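PDB 5NY5: 3,4-dihydroxybenzoate decarboxylase from Enterobacter cloacae, which catalyses the decarboxylation of 3,4-dihydroxybenzoate with a prenylated flavin cofactor and can run in the carboxylation direction on catechols. Local coordinates for residues A[105-110]-A[245-250]; A[152-157]-A[188-193]; A[163-168]-A[229-234]. One frame throughout, in Å; residues are numbered along the deposited sequence.

Contact 1 (A[105-110]-A[245-250]); sequences VAPVVV and VELVQG
L247 holds CG anti to its carbonyl carbon (chi1 -60°) and extends CD1 from there, which sets that methyl beside the ring of P107. The two side chains lie side by side and point the same way, with L247 CD1 3.8 Å from P107 CB. On the other face of the strand pair, V110 CG1 and E246 CG each stand anti to the carbonyl carbon. They meet as the side chains cross obliquely, V110 CG1 to E246 CG at 4.0 Å. Only the aliphatic part of E246 takes part in this touch.

The backbones run parallel and are joined by three hydrogen bonds. V108 uses both of its polar groups: its N donates to V245 O (2.9 Å), and its O accepts from L247 N (2.7 Å). L247 gives its O to V110 N (2.6 Å). V108 therefore brackets E246, and L247 brackets V109. Two carbonyls have a second, softer partner. E246 CA approaches V108 O at 3.3 Å, and V109 CA approaches L247 O at 3.2 Å. The axes of strands 108-110 and 246-249 are inclined at 48°, a marked twist.

V109 and L247 share one face of the pair, while V108, E246 and V110 share the other. L247 also packs on L234 and I258, so its side chain is buried. On its far edge, V248 bonds A257 in 256-258, and E246 bonds A259 just beyond it. This makes 246-249 the middle strand of a small three-stranded mixed sheet, with 108-110 as a parallel edge strand, in the Rift-related region of this UbiD-family enzyme.

Contact 2 (A[152-157]-A[188-193]); sequences GLVLAS and RHIEVF
F193 N donates to H189 O at 2.7 Å, a bond within the helix; the ring of F193 lies against the backbone of S157. The same oxygen sits 3.0 Å above the plane of the F193 ring, displaced toward the rim. The opposite face of the ring is covered by S157, with F193 CD2 3.5 Å from S157 C. The ring is thus sandwiched between a strand backbone and the first turn of its own helix.

No hydrogen bond joins strand 152-157 to helix 189-193. The rest of the contact is apolar and is carried by I190. Its CG1 is anti to the backbone N (chi1 -176°), and CD1 continues in an extended line (chi2 -179°). This carries the branch to the strand, although CB itself does not aim there. A156 CB rests on the middle of the branch, 3.7 Å from I190 CG1. V154 CG1 meets its end, 3.7 Å from I190 CD1, and these two side chains cross at about a right angle. M182 packs on both V154 and I190.

Two polar atoms have partners outside the segments: S157 OG bonds E255 OE2 and I190 N bonds D166 OD2. R188 occupies the N-cap position.

R188 and H189 both bind prenylated FMN in a cofactor-bound structure of this protein, and H189 and D166 bind manganese. The chemistry divides accordingly: apolar packing through I190 and F193 seats the helix start on the strand, while the backbone N-H of I190 holds a metal-binding carboxylate.

Contact 3 (A[163-168]-A[229-234]); sequences SLTDVT and FGYNEL
D166 and E233 come together around one water. The water donates to D166 OD1 at 2.5 Å and to E233 OE1 at 2.6 Å. The two oxygens are themselves 3.3 Å apart, with the carboxylate planes turned 34° from each other. D166 directs CB away from 229-234, yet its carboxylate end comes nearer and brings OD1 to the shared water. E233 bends at chi2 (87°), which turns CD back toward the strand. E233 OE1 also lies close to V167 O, although both are acceptors.

The next shell is V167. Its CG2 packs 3.5 Å from E233 CB as the two side chains slide past each other in opposite directions. Its CG1 reaches the edge of the Y231 ring, in the ring plane.

T165 holds Y231 in two ways. T165 OG1 accepts from Y231 N at 2.9 Å, and T165 CG2 sits over the ring face as a CH-pi contact, 3.7 Å from the centroid of the Y231 ring. Y231 OH is bonded to E255. Y231 also starts a type I turn that ends at L234 and carries E233.

Farther out, S163 O accepts from F229 N at 3.0 Å. S163 CA lies over the centre of the F229 ring, a second CH-pi contact.

R188 forms a long, weak ion pair with E233.

D166, E233 and H189 bind manganese in a metal-bound structure of this protein, but no metal is bound to this chain. If both carboxylates are ionised, their closeness is probably unfavourable, and the shared water donor may ease it. This is consistent with a metal site whose two acidic ligands already lie together without the metal.

How the contacts relate
From the N terminus, residues 105-110 come first and have the partner farthest along the chain. Contact 1 closes at 245-250, with the other two contacts inside its loop. Strand 148-157, which holds 152-157, and strand 165-174, which 163-168 leads into, are antiparallel neighbours in the large sheet. Contact 2 closes a loop of 30 residues, ending at 188-193, and contact 3 one of 60, ending at 229-234, so they cross. The two meet directly through A156 with D166 and V154 with T168. Contact 3 touches contact 1 where G230 packs on P107 and Y231 on L247. Together they tie the small sheet, the loop before helix 234-241, the large sheet and helix 189-199.

Contact 1 (A[105-110]-A[245-250])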
# COMPACT_ATOMS: atom_id res chain seq x y z
N VAL A 105 36.84 -24.53 27.50
CA VAL A 105 37.81 -25.04 28.46
C VAL A 105 37.47 -24.45 29.82
O VAL A 105 37.48 -23.22 29.98
CB VAL A 105 39.26 -24.70 28.05
CG1 VAL A 105 40.22 -25.09 29.17
CG2 VAL A 105 39.62 -25.41 26.76
N ALA A 106 37.17 -25.31 30.78
CA ALA A 106 36.60 -24.87 32.04
C ALA A 106 37.63 -24.12 32.87
O ALA A 106 38.83 -24.43 32.83
CB ALA A 106 36.07 -26.06 32.83
N PRO A 107 37.20 -23.12 33.64
CA PRO A 107 38.12 -22.40 34.52
C PRO A 107 38.61 -23.28 35.67
O PRO A 107 38.10 -24.37 35.93
CB PRO A 107 37.28 -21.23 35.04
CG PRO A 107 35.87 -21.67 34.88
CD PRO A 107 35.85 -22.54 33.66
N VAL A 108 39.64 -22.78 36.35
CA VAL A 108 40.29 -23.49 37.45
C VAL A 108 40.53 -22.51 38.59
O VAL A 108 40.94 -21.37 38.36
CB VAL A 108 41.62 -24.13 36.99
CG1 VAL A 108 42.39 -24.68 38.17
CG2 VAL A 108 41.36 -25.22 35.97
N VAL A 109 40.28 -22.96 39.82
CA VAL A 109 40.52 -22.14 40.99
C VAL A 109 41.98 -22.27 41.41
O VAL A 109 42.59 -23.34 41.29
CB VAL A 109 39.57 -22.53 42.14
CG1 VAL A 109 38.13 -22.42 41.69
CG2 VAL A 109 39.87 -23.94 42.64
N VAL A 110 42.56 -21.17 41.87
CA VAL A 110 43.96 -21.14 42.29
C VAL A 110 44.07 -20.37 43.60
O VAL A 110 43.23 -19.51 43.91
CB VAL A 110 44.88 -20.51 41.23
CG1 VAL A 110 44.80 -21.27 39.91
CG2 VAL A 110 44.54 -19.04 41.03
N VAL A 245 40.99 -20.34 32.34
CA VAL A 245 40.94 -19.09 33.09
C VAL A 245 41.07 -19.39 34.57
O VAL A 245 40.40 -20.28 35.10
CB VAL A 245 39.63 -18.34 32.79
CG1 VAL A 245 39.56 -17.04 33.58
CG2 VAL A 245 39.51 -18.07 31.30
N GLU A 246 41.94 -18.65 35.25
CA GLU A 246 42.22 -18.90 36.65
C GLU A 246 41.32 -18.06 37.55
O GLU A 246 41.11 -16.87 37.29
CB GLU A 246 43.69 -18.62 36.96
CG GLU A 246 44.65 -19.60 36.31
CD GLU A 246 46.09 -19.13 36.34
OE1 GLU A 246 46.91 -19.66 35.55
OE2 GLU A 246 46.41 -18.23 37.15
N LEU A 247 40.79 -18.69 38.59
CA LEU A 247 39.91 -18.04 39.55
C LEU A 247 40.52 -18.09 40.94
O LEU A 247 41.27 -19.01 41.27
CB LEU A 247 38.53 -18.71 39.57
CG LEU A 247 37.76 -18.69 38.24
CD1 LEU A 247 36.48 -19.49 38.34
CD2 LEU A 247 37.47 -17.26 37.83
N VAL A 248 40.21 -17.08 41.74
CA VAL A 248 40.72 -16.97 43.10
C VAL A 248 39.55 -16.69 44.03
O VAL A 248 38.65 -15.92 43.70
CB VAL A 248 41.79 -15.86 43.21
CG1 VAL A 248 41.28 -14.55 42.63
CG2 VAL A 248 42.23 -15.67 44.66
N GLN A 249 39.56 -17.34 45.20
CA GLN A 249 38.52 -17.10 46.18
C GLN A 249 38.53 -15.64 46.63
O GLN A 249 39.59 -15.02 46.72
CB GLN A 249 38.71 -18.02 47.39
CG GLN A 249 37.66 -17.87 48.47
CD GLN A 249 36.27 -18.20 47.98
OE1 GLN A 249 36.09 -19.05 47.12
NE2 GLN A 249 35.27 -17.51 48.53
N GLY A 250 37.34 -15.10 46.89
CA GLY A 250 37.25 -13.73 47.34
C GLY A 250 37.89 -13.53 48.70
O GLY A 250 38.12 -14.47 49.46

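Contact 2 (A[152-157]-A[188-193])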
# COMPACT_ATOMS: atom_id res chain seq x y z
N GLY A 152 32.63 -3.94 33.85
CA GLY A 152 32.71 -4.77 35.04
C GLY A 152 32.18 -6.17 34.80
O GLY A 152 30.97 -6.36 34.65
N LEU A 153 33.07 -7.15 34.76
CA LEU A 153 32.67 -8.55 34.64
C LEU A 153 32.24 -9.04 36.01
O LEU A 153 33.08 -9.19 36.91
CB LEU A 153 33.81 -9.39 34.08
CG LEU A 153 33.48 -10.86 33.84
CD1 LEU A 153 32.65 -11.03 32.59
CD2 LEU A 153 34.75 -11.69 33.76
N VAL A 154 30.95 -9.30 36.18
CA VAL A 154 30.37 -9.62 37.49
C VAL A 154 30.22 -11.13 37.61
O VAL A 154 29.62 -11.77 36.73
CB VAL A 154 29.03 -8.91 37.69
CG1 VAL A 154 28.43 -9.30 39.03
CG2 VAL A 154 29.21 -7.41 37.60
N LEU A 155 30.74 -11.69 38.69
CA LEU A 155 30.55 -13.09 39.04
C LEU A 155 29.56 -13.19 40.19
O LEU A 155 29.60 -12.38 41.12
CB LEU A 155 31.87 -13.76 39.43
CG LEU A 155 33.07 -13.61 38.50
CD1 LEU A 155 34.25 -14.43 39.00
CD2 LEU A 155 32.72 -14.01 37.09
N ALA A 156 28.67 -14.17 40.13
CA ALA A 156 27.67 -14.36 41.18
C ALA A 156 27.22 -15.81 41.18
O ALA A 156 27.35 -16.53 40.18
CB ALA A 156 26.48 -13.42 40.99
N SER A 157 26.68 -16.24 42.31
CA SER A 157 26.20 -17.61 42.48
C SER A 157 24.86 -17.60 43.20
O SER A 157 24.56 -16.69 43.97
CB SER A 157 27.21 -18.47 43.26
OG SER A 157 28.37 -18.70 42.49
N ARG A 188 17.69 -12.79 33.78
CA ARG A 188 19.01 -13.40 33.83
C ARG A 188 19.25 -14.01 35.21
O ARG A 188 18.62 -13.63 36.20
CB ARG A 188 20.10 -12.38 33.50
CG ARG A 188 21.41 -12.99 33.02
CD ARG A 188 21.65 -12.71 31.55
NE ARG A 188 23.02 -13.04 31.15
CZ ARG A 188 23.36 -14.04 30.35
NH1 ARG A 188 22.43 -14.83 29.84
NH2 ARG A 188 24.64 -14.25 30.06
N HIS A 189 20.19 -14.96 35.26
CA HIS A 189 20.38 -15.76 36.47
C HIS A 189 20.76 -14.90 37.66
O HIS A 189 20.26 -15.10 38.77
CB HIS A 189 21.44 -16.84 36.23
CG HIS A 189 21.02 -17.89 35.24
ND1 HIS A 189 19.82 -17.83 34.56
CD2 HIS A 189 21.63 -19.02 34.84
CE1 HIS A 189 19.72 -18.89 33.77
NE2 HIS A 189 20.81 -19.63 33.92
N ILE A 190 21.65 -13.92 37.46
CA ILE A 190 22.10 -13.10 38.58
C ILE A 190 20.95 -12.27 39.13
O ILE A 190 20.92 -11.96 40.33
CB ILE A 190 23.29 -12.22 38.15
CG1 ILE A 190 23.83 -11.42 39.34
CG2 ILE A 190 22.90 -11.29 37.01
CD1 ILE A 190 24.99 -10.52 39.00
N GLU A 191 19.98 -11.90 38.30
CA GLU A 191 18.80 -11.21 38.80
C GLU A 191 17.92 -12.15 39.61
O GLU A 191 17.42 -11.78 40.68
CB GLU A 191 18.01 -10.60 37.65
CG GLU A 191 16.67 -10.01 38.04
CD GLU A 191 16.78 -8.76 38.90
OE1 GLU A 191 17.91 -8.26 39.09
OE2 GLU A 191 15.74 -8.28 39.39
N VAL A 192 17.72 -13.38 39.13
CA VAL A 192 16.98 -14.37 39.89
C VAL A 192 17.69 -14.68 41.20
O VAL A 192 17.06 -14.85 42.25
CB VAL A 192 16.75 -15.64 39.05
CG1 VAL A 192 16.23 -16.77 39.91
CG2 VAL A 192 15.79 -15.35 37.90
N PHE A 193 19.03 -14.74 41.16
CA PHE A 193 19.80 -14.94 42.38
C PHE A 193 19.53 -13.82 43.38
O PHE A 193 19.43 -14.07 44.59
CB PHE A 193 21.29 -15.02 42.07
CG PHE A 193 21.69 -16.19 41.21
CD1 PHE A 193 20.83 -17.25 41.02
CD2 PHE A 193 22.94 -16.22 40.61
CE1 PHE A 193 21.21 -18.32 40.23
CE2 PHE A 193 23.31 -17.28 39.82
CZ PHE A 193 22.45 -18.34 39.63

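Contact 3 (A[163-168]-A[229-234])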
# COMPACT_ATOMS: atom_id res chain seq x y z
N SER A 163 26.22 -24.12 43.32
CA SER A 163 26.66 -24.74 42.08
C SER A 163 26.12 -24.05 40.84
O SER A 163 26.57 -24.35 39.73
CB SER A 163 26.26 -26.22 42.06
OG SER A 163 24.85 -26.36 42.10
N LEU A 164 25.16 -23.14 40.99
CA LEU A 164 24.59 -22.39 39.89
C LEU A 164 25.23 -21.01 39.85
O LEU A 164 25.07 -20.21 40.78
CB LEU A 164 23.07 -22.27 40.04
CG LEU A 164 22.31 -23.59 40.09
CD1 LEU A 164 20.87 -23.36 40.52
CD2 LEU A 164 22.36 -24.28 38.73
N THR A 165 25.97 -20.73 38.77
CA THR A 165 26.75 -19.51 38.65
C THR A 165 26.33 -18.72 37.42
O THR A 165 25.75 -19.26 36.48
CB THR A 165 28.25 -19.82 38.57
OG1 THR A 165 28.53 -20.52 37.35
CG2 THR A 165 28.68 -20.68 39.75
N ASP A 166 26.65 -17.43 37.44
CA ASP A 166 26.38 -16.55 36.31
C ASP A 166 27.45 -15.48 36.25
O ASP A 166 27.72 -14.81 37.26
CB ASP A 166 24.99 -15.90 36.43
CG ASP A 166 24.63 -15.09 35.21
OD1 ASP A 166 24.91 -15.55 34.08
OD2 ASP A 166 24.06 -13.99 35.37
N VAL A 167 28.07 -15.32 35.09
CA VAL A 167 29.05 -14.27 34.85
C VAL A 167 28.54 -13.40 33.71
O VAL A 167 28.06 -13.92 32.69
CB VAL A 167 30.45 -14.84 34.57
CG1 VAL A 167 30.57 -16.27 35.09
CG2 VAL A 167 30.83 -14.77 33.10
N THR A 168 28.59 -12.09 33.90
CA THR A 168 27.98 -11.15 32.97
C THR A 168 28.74 -9.83 33.01
O THR A 168 29.61 -9.61 33.86
CB THR A 168 26.50 -10.91 33.30
OG1 THR A 168 26.33 -10.88 34.72
CG2 THR A 168 25.63 -11.99 32.69
N PHE A 229 29.21 -25.63 39.35
CA PHE A 229 30.31 -24.70 39.60
C PHE A 229 31.03 -24.36 38.30
O PHE A 229 32.26 -24.36 38.22
CB PHE A 229 31.28 -25.26 40.65
CG PHE A 229 30.70 -25.32 42.04
CD1 PHE A 229 30.84 -24.25 42.91
CD2 PHE A 229 30.04 -26.45 42.48
CE1 PHE A 229 30.32 -24.31 44.19
CE2 PHE A 229 29.51 -26.52 43.76
CZ PHE A 229 29.65 -25.44 44.61
N GLY A 230 30.25 -24.08 37.27
CA GLY A 230 30.76 -24.00 35.91
C GLY A 230 31.39 -22.69 35.52
O GLY A 230 32.48 -22.68 34.94
N TYR A 231 30.73 -21.57 35.82
CA TYR A 231 31.14 -20.26 35.31
C TYR A 231 31.39 -20.33 33.81
O TYR A 231 32.44 -19.93 33.30
CB TYR A 231 32.37 -19.73 36.06
CG TYR A 231 32.20 -19.59 37.55
CD1 TYR A 231 31.65 -18.43 38.10
CD2 TYR A 231 32.60 -20.59 38.42
CE1 TYR A 231 31.49 -18.29 39.46
CE2 TYR A 231 32.45 -20.46 39.79
CZ TYR A 231 31.90 -19.30 40.30
OH TYR A 231 31.75 -19.16 41.66
N ASN A 232 30.40 -20.86 33.09
CA ASN A 232 30.63 -21.41 31.76
C ASN A 232 30.98 -20.35 30.72
O ASN A 232 31.62 -20.69 29.72
CB ASN A 232 29.40 -22.20 31.31
CG ASN A 232 29.05 -23.33 32.26
OD1 ASN A 232 28.30 -23.14 33.22
ND2 ASN A 232 29.61 -24.51 32.01
N GLU A 233 30.58 -19.10 30.92
CA GLU A 233 30.95 -18.07 29.96
C GLU A 233 32.46 -17.86 29.90
O GLU A 233 32.97 -17.34 28.90
CB GLU A 233 30.25 -16.75 30.28
CG GLU A 233 28.75 -16.78 30.08
CD GLU A 233 28.00 -17.28 31.29
OE1 GLU A 233 27.20 -16.51 31.86
OE2 GLU A 233 28.21 -18.45 31.68
N LEU A 234 33.18 -18.27 30.94
CA LEU A 234 34.64 -18.23 30.93
C LEU A 234 35.24 -19.35 30.09
O LEU A 234 36.43 -19.28 29.76
CB LEU A 234 35.18 -18.30 32.36
CG LEU A 234 34.76 -17.18 33.30
CD1 LEU A 234 35.31 -17.41 34.69
CD2 LEU A 234 35.22 -15.84 32.77
O HOH W 1 25.30 -17.84 33.11